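Long-range contact in extracellular sialidase/neuraminidase, putative (Aspergillus fumigatus, PDB 2XZI), which hydrolyses glycosides of sialic acids as a sialidase and acts as a KDNase, releasing deaminated neuraminic acid (KDN): residues G321-E335 with I371-P384. Residues are numbered along the deposited sequence; the frame is centred on the assembly and turned at random. Where two conformers were deposited one is given.
Sequences GRKLEDAKVSGAGHE and IWRRFNLSWILNGP
Arg373 and Glu335 meet in a side-on salt bridge, with NE of Arg373 2.8 Å from OE2 of Glu335 and NH2 of Arg373 equally close to OE1. The NE bond is nearly straight (173°) and uses the syn lone pair of OE2, and carboxylate and guanidinium are nearly coplanar. The far end of the same guanidinium grips the carbonyl of Ala327, NH1 and NH2 both donating to its O from one face of the carbonyl plane. Leu324, through CB and its carbonyl O, lies over one face of the group and Val329 CG2 over the other, while the hydrogen bonds are made at the edge.

A second arginine reaches the other way. Arg322 runs extended from a CG anti to its backbone N (chi1 -167°), which lays CD over the six-membered ring of Trp379, 3.4 Å from its centroid, and the guanidinium flat over the five-membered ring in a cation-pi stack, planes 11° apart. NH1 of Arg322 donates to Trp379 O at 2.8 Å, and NE forms a salt bridge with Asp326 OD2 of its own segment. Gly383 CA packs on the opposite guanidinium face. At the indole edge, a water accepts from Trp379 NE1 and donates to Asp326 O.

Apolar contacts fill in between and beyond: Ala327 CB touches Trp379 CZ2, Val329 CG2 meets Ile371 CG2 tip to tip at 3.7 Å, and Ala332 CB presses tightly on Ile371 CD1.

The segment 321-335 links two neighbouring blades of the beta-propeller, and its contacts run along strand 368-375 and helix 377-381 of the closing blade, where strand 12-18 completes the sheet. The Arg373-Glu335 salt bridge and the Ala327 carbonyl tie this connection to the strand; toward the helix, the internal Asp326 bridge probably steadies Arg322 as it stacks on Trp379 and donates to its carbonyl.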
loop_
_atom_site.group_PDB
_atom_site.type_symbol
_atom_site.label_atom_id
_atom_site.label_comp_id
_atom_site.label_asym_id
_atom_site.label_seq_id
_atom_site.Cartn_x
_atom_site.Cartn_y
_atom_site.Cartn_z
ATOM N N GLY A 321 -6.166 4.452 19.431
ATOM C CA GLY A 321 -5.347 3.370 18.915
ATOM C C GLY A 321 -4.034 3.292 19.652
ATOM O O GLY A 321 -3.975 3.526 20.865
ATOM N N ARG A 322 -2.980 2.952 18.922
ATOM C CA ARG A 322 -1.660 2.834 19.515
ATOM C C ARG A 322 -0.576 3.340 18.562
ATOM O O ARG A 322 -0.601 3.068 17.364
ATOM C CB ARG A 322 -1.379 1.394 19.946
ATOM C CG ARG A 322 -0.157 1.275 20.846
ATOM C CD ARG A 322 -0.091 -0.039 21.584
ATOM N NE ARG A 322 0.906 0.056 22.650
ATOM C CZ ARG A 322 1.104 -0.862 23.588
ATOM N NH1 ARG A 322 0.373 -1.968 23.631
ATOM N NH2 ARG A 322 2.026 -0.636 24.523
ATOM N N LYS A 323 0.370 4.087 19.108
ATOM C CA LYS A 323 1.530 4.509 18.347
ATOM C C LYS A 323 2.430 3.334 18.065
ATOM O O LYS A 323 2.773 2.581 18.975
ATOM C CB LYS A 323 2.346 5.546 19.126
ATOM C CG LYS A 323 1.613 6.806 19.430
ATOM C CD LYS A 323 2.549 7.734 20.204
ATOM C CE LYS A 323 1.874 9.033 20.569
ATOM N NZ LYS A 323 2.792 9.918 21.357
ATOM N N LEU A 324 2.852 3.196 16.807
ATOM C CA LEU A 324 3.818 2.138 16.474
ATOM C C LEU A 324 5.152 2.290 17.218
ATOM O O LEU A 324 5.836 1.287 17.472
ATOM C CB LEU A 324 4.071 2.010 14.963
ATOM C CG LEU A 324 2.834 1.722 14.124
ATOM C CD1 LEU A 324 3.231 1.382 12.699
ATOM C CD2 LEU A 324 1.944 0.615 14.720
ATOM N N GLU A 325 5.475 3.524 17.617
ATOM C CA GLU A 325 6.719 3.772 18.336
ATOM C C GLU A 325 6.734 3.124 19.729
ATOM O O GLU A 325 7.784 3.013 20.345
ATOM C CB GLU A 325 7.082 5.271 18.362
ATOM C CG GLU A 325 5.915 6.247 18.430
ATOM C CD GLU A 325 6.282 7.655 17.966
ATOM O OE1 GLU A 325 7.293 8.201 18.466
ATOM O OE2 GLU A 325 5.553 8.220 17.110
ATOM N N ASP A 326 5.578 2.655 20.206
ATOM C CA ASP A 326 5.525 1.870 21.452
ATOM C C ASP A 326 6.241 0.523 21.310
ATOM O O ASP A 326 6.607 -0.105 22.311
ATOM C CB ASP A 326 4.080 1.588 21.880
ATOM C CG ASP A 326 3.329 2.820 22.353
ATOM O OD1 ASP A 326 3.893 3.929 22.360
ATOM O OD2 ASP A 326 2.144 2.643 22.725
ATOM N N ALA A 327 6.406 0.071 20.065
ATOM C CA ALA A 327 7.142 -1.145 19.744
ATOM C C ALA A 327 8.186 -0.768 18.676
ATOM O O ALA A 327 8.137 -1.247 17.546
ATOM C CB ALA A 327 6.186 -2.220 19.218
ATOM N N LYS A 328 9.136 0.092 19.047
ATOM C CA LYS A 328 10.090 0.649 18.086
ATOM C C LYS A 328 11.062 -0.401 17.542
ATOM O O LYS A 328 11.449 -1.355 18.242
ATOM C CB LYS A 328 10.868 1.835 18.692
ATOM C CG LYS A 328 11.503 2.764 17.661
ATOM C CD LYS A 328 12.469 3.777 18.303
ATOM C CE LYS A 328 13.113 4.693 17.257
ATOM N NZ LYS A 328 12.188 5.745 16.737
ATOM N N VAL A 329 11.425 -0.214 16.278
ATOM C CA VAL A 329 12.480 -0.967 15.608
ATOM C C VAL A 329 13.761 -0.138 15.658
ATOM O O VAL A 329 13.740 1.080 15.447
ATOM C CB VAL A 329 12.120 -1.256 14.123
ATOM C CG1 VAL A 329 13.274 -1.923 13.383
ATOM C CG2 VAL A 329 10.888 -2.110 14.033
ATOM N N SER A 330 14.875 -0.819 15.930
ATOM C CA SER A 330 16.184 -0.186 15.965
ATOM C C SER A 330 17.003 -0.602 14.745
ATOM O O SER A 330 16.918 -1.750 14.290
ATOM C CB SER A 330 16.909 -0.557 17.261
ATOM O OG SER A 330 16.174 -0.112 18.386
ATOM N N GLY A 331 17.770 0.351 14.216
ATOM C CA GLY A 331 18.732 0.094 13.141
ATOM C C GLY A 331 18.185 0.178 11.727
ATOM O O GLY A 331 18.876 -0.186 10.764
ATOM N N ALA A 332 16.946 0.651 11.594
ATOM C CA ALA A 332 16.291 0.717 10.295
ATOM C C ALA A 332 15.777 2.122 9.992
ATOM O O ALA A 332 14.898 2.305 9.150
ATOM C CB ALA A 332 15.169 -0.302 10.218
ATOM N N GLY A 333 16.349 3.112 10.665
ATOM C CA GLY A 333 16.030 4.501 10.413
ATOM C C GLY A 333 14.826 4.952 11.202
ATOM O O GLY A 333 14.396 4.280 12.142
ATOM N N HIS A 334 14.292 6.101 10.808
ATOM C CA HIS A 334 13.131 6.677 11.461
ATOM C C HIS A 334 11.864 6.157 10.806
ATOM O O HIS A 334 11.597 6.489 9.653
ATOM C CB HIS A 334 13.176 8.206 11.352
ATOM C CG HIS A 334 14.393 8.817 11.970
ATOM N ND1 HIS A 334 14.579 8.877 13.334
ATOM C CD2 HIS A 334 15.477 9.408 11.413
ATOM C CE1 HIS A 334 15.733 9.467 13.593
ATOM N NE2 HIS A 334 16.299 9.801 12.446
ATOM N N GLU A 335 11.083 5.385 11.554
ATOM C CA GLU A 335 9.828 4.827 11.035
ATOM C C GLU A 335 8.798 5.910 10.759
ATOM O O GLU A 335 8.561 6.812 11.577
ATOM C CB GLU A 335 9.253 3.791 12.001
ATOM C CG GLU A 335 7.995 3.095 11.470
ATOM C CD GLU A 335 7.503 2.004 12.386
ATOM O OE1 GLU A 335 7.666 2.146 13.621
ATOM O OE2 GLU A 335 6.938 1.010 11.877
ATOM N N ILE A 371 9.699 -1.704 7.081
ATOM C CA ILE A 371 9.569 -2.522 8.280
ATOM C C ILE A 371 8.343 -3.410 8.153
ATOM O O ILE A 371 7.311 -2.964 7.638
ATOM C CB ILE A 371 9.414 -1.624 9.545
ATOM C CG1 ILE A 371 10.606 -0.681 9.747
ATOM C CG2 ILE A 371 9.109 -2.455 10.810
ATOM C CD1 ILE A 371 11.930 -1.229 9.367
ATOM N N TRP A 372 8.468 -4.662 8.597
ATOM C CA TRP A 372 7.335 -5.569 8.761
ATOM C C TRP A 372 6.959 -5.705 10.229
ATOM O O TRP A 372 7.817 -5.959 11.084
ATOM C CB TRP A 372 7.696 -6.932 8.188
ATOM C CG TRP A 372 6.776 -8.069 8.484
ATOM C CD1 TRP A 372 7.086 -9.177 9.229
ATOM C CD2 TRP A 372 5.437 -8.263 8.006
ATOM N NE1 TRP A 372 6.017 -10.042 9.258
ATOM C CE2 TRP A 372 4.997 -9.512 8.510
ATOM C CE3 TRP A 372 4.558 -7.501 7.211
ATOM C CZ2 TRP A 372 3.728 -10.025 8.236
ATOM C CZ3 TRP A 372 3.290 -8.014 6.948
ATOM C CH2 TRP A 372 2.895 -9.270 7.460
ATOM N N ARG A 373 5.677 -5.557 10.519
ATOM C CA ARG A 373 5.185 -5.654 11.881
ATOM C C ARG A 373 4.067 -6.661 11.916
ATOM O O ARG A 373 3.252 -6.734 10.967
ATOM C CB ARG A 373 4.608 -4.336 12.340
ATOM C CG ARG A 373 5.607 -3.229 12.492
ATOM C CD ARG A 373 4.947 -1.957 13.025
ATOM N NE ARG A 373 5.969 -1.030 13.497
ATOM C CZ ARG A 373 6.563 -1.116 14.685
ATOM N NH1 ARG A 373 6.234 -2.078 15.539
ATOM N NH2 ARG A 373 7.500 -0.235 15.015
ATOM N N ARG A 374 4.022 -7.424 13.008
ATOM C CA ARG A 374 2.848 -8.205 13.374
ATOM C C ARG A 374 2.408 -7.768 14.752
ATOM O O ARG A 374 3.245 -7.618 15.651
ATOM C CB ARG A 374 3.165 -9.695 13.375
ATOM C CG ARG A 374 3.382 -10.257 11.994
ATOM C CD ARG A 374 4.228 -11.544 11.960
ATOM N NE ARG A 374 3.964 -12.438 13.084
ATOM C CZ ARG A 374 2.932 -13.277 13.163
ATOM N NH1 ARG A 374 2.061 -13.369 12.162
ATOM N NH2 ARG A 374 2.760 -14.004 14.267
ATOM N N PHE A 375 1.106 -7.588 14.943
ATOM C CA PHE A 375 0.576 -7.313 16.272
ATOM C C PHE A 375 -0.856 -7.773 16.312
ATOM O O PHE A 375 -1.508 -7.863 15.274
ATOM C CB PHE A 375 0.691 -5.816 16.626
ATOM C CG PHE A 375 0.240 -4.879 15.532
ATOM C CD1 PHE A 375 -1.091 -4.578 15.376
ATOM C CD2 PHE A 375 1.162 -4.276 14.683
ATOM C CE1 PHE A 375 -1.511 -3.708 14.382
ATOM C CE2 PHE A 375 0.747 -3.402 13.690
ATOM C CZ PHE A 375 -0.602 -3.119 13.551
ATOM N N ASN A 376 -1.348 -8.108 17.498
ATOM C CA ASN A 376 -2.749 -8.468 17.623
ATOM C C ASN A 376 -3.612 -7.316 18.103
ATOM O O ASN A 376 -3.120 -6.228 18.418
ATOM C CB ASN A 376 -2.948 -9.733 18.467
ATOM C CG ASN A 376 -2.451 -9.597 19.899
ATOM O OD1 ASN A 376 -1.942 -8.549 20.329
ATOM N ND2 ASN A 376 -2.588 -10.680 20.645
ATOM N N LEU A 377 -4.918 -7.548 18.102
ATOM C CA LEU A 377 -5.866 -6.535 18.549
ATOM C C LEU A 377 -5.582 -6.156 19.993
ATOM O O LEU A 377 -5.652 -4.978 20.353
ATOM C CB LEU A 377 -7.301 -7.032 18.401
ATOM C CG LEU A 377 -7.814 -7.221 16.979
ATOM C CD1 LEU A 377 -9.157 -7.924 17.065
ATOM C CD2 LEU A 377 -7.911 -5.891 16.221
ATOM N N SER A 378 -5.246 -7.152 20.818
ATOM C CA SER A 378 -4.900 -6.890 22.210
ATOM C C SER A 378 -3.774 -5.875 22.346
ATOM O O SER A 378 -3.828 -5.004 23.192
ATOM C CB SER A 378 -4.467 -8.165 22.901
ATOM O OG SER A 378 -4.060 -7.846 24.212
ATOM N N TRP A 379 -2.762 -5.981 21.493
ATOM C CA TRP A 379 -1.673 -5.016 21.541
ATOM C C TRP A 379 -2.188 -3.591 21.299
ATOM O O TRP A 379 -1.828 -2.662 22.029
ATOM C CB TRP A 379 -0.538 -5.378 20.580
ATOM C CG TRP A 379 0.601 -4.429 20.681
ATOM C CD1 TRP A 379 1.624 -4.470 21.580
ATOM C CD2 TRP A 379 0.823 -3.272 19.870
ATOM N NE1 TRP A 379 2.481 -3.419 21.372
ATOM C CE2 TRP A 379 2.019 -2.668 20.324
ATOM C CE3 TRP A 379 0.136 -2.688 18.792
ATOM C CZ2 TRP A 379 2.542 -1.502 19.742
ATOM C CZ3 TRP A 379 0.665 -1.540 18.201
ATOM C CH2 TRP A 379 1.856 -0.961 18.678
ATOM N N ILE A 380 -3.056 -3.410 20.308
ATOM C CA ILE A 380 -3.604 -2.082 20.045
ATOM C C ILE A 380 -4.412 -1.586 21.239
ATOM O O ILE A 380 -4.235 -0.451 21.692
ATOM C CB ILE A 380 -4.525 -2.068 18.814
ATOM C CG1 ILE A 380 -3.785 -2.575 17.568
ATOM C CG2 ILE A 380 -5.058 -0.654 18.564
ATOM C CD1 ILE A 380 -4.675 -2.719 16.300
ATOM N N LEU A 381 -5.309 -2.440 21.727
ATOM C CA LEU A 381 -6.262 -2.080 22.796
ATOM C C LEU A 381 -5.634 -1.815 24.160
ATOM O O LEU A 381 -6.201 -1.081 24.964
ATOM C CB LEU A 381 -7.350 -3.150 22.918
ATOM C CG LEU A 381 -8.240 -3.261 21.685
ATOM C CD1 LEU A 381 -9.015 -4.584 21.732
ATOM C CD2 LEU A 381 -9.157 -2.047 21.570
ATOM N N ASN A 382 -4.471 -2.405 24.411
ATOM C CA ASN A 382 -3.751 -2.191 25.661
ATOM C C ASN A 382 -2.753 -1.032 25.593
ATOM O O ASN A 382 -1.926 -0.856 26.493
ATOM C CB ASN A 382 -3.132 -3.512 26.123
ATOM C CG ASN A 382 -4.185 -4.441 26.709
ATOM O OD1 ASN A 382 -4.729 -4.176 27.783
ATOM N ND2 ASN A 382 -4.497 -5.528 26.000
ATOM N N GLY A 383 -2.853 -0.223 24.539
ATOM C CA GLY A 383 -2.021 0.968 24.389
ATOM C C GLY A 383 -2.313 1.966 25.506
ATOM O O GLY A 383 -3.448 2.031 25.989
ATOM N N PRO A 384 -1.300 2.748 25.910
ATOM C CA PRO A 384 -1.389 3.648 27.065
ATOM C C PRO A 384 -2.272 4.878 26.836
ATOM O O PRO A 384 -2.553 5.603 27.783
ATOM C CB PRO A 384 0.071 4.067 27.275
ATOM C CG PRO A 384 0.653 4.020 25.929
ATOM C CD PRO A 384 0.039 2.795 25.299
HETATM O O HOH W 1 4.865 -2.717 22.920
#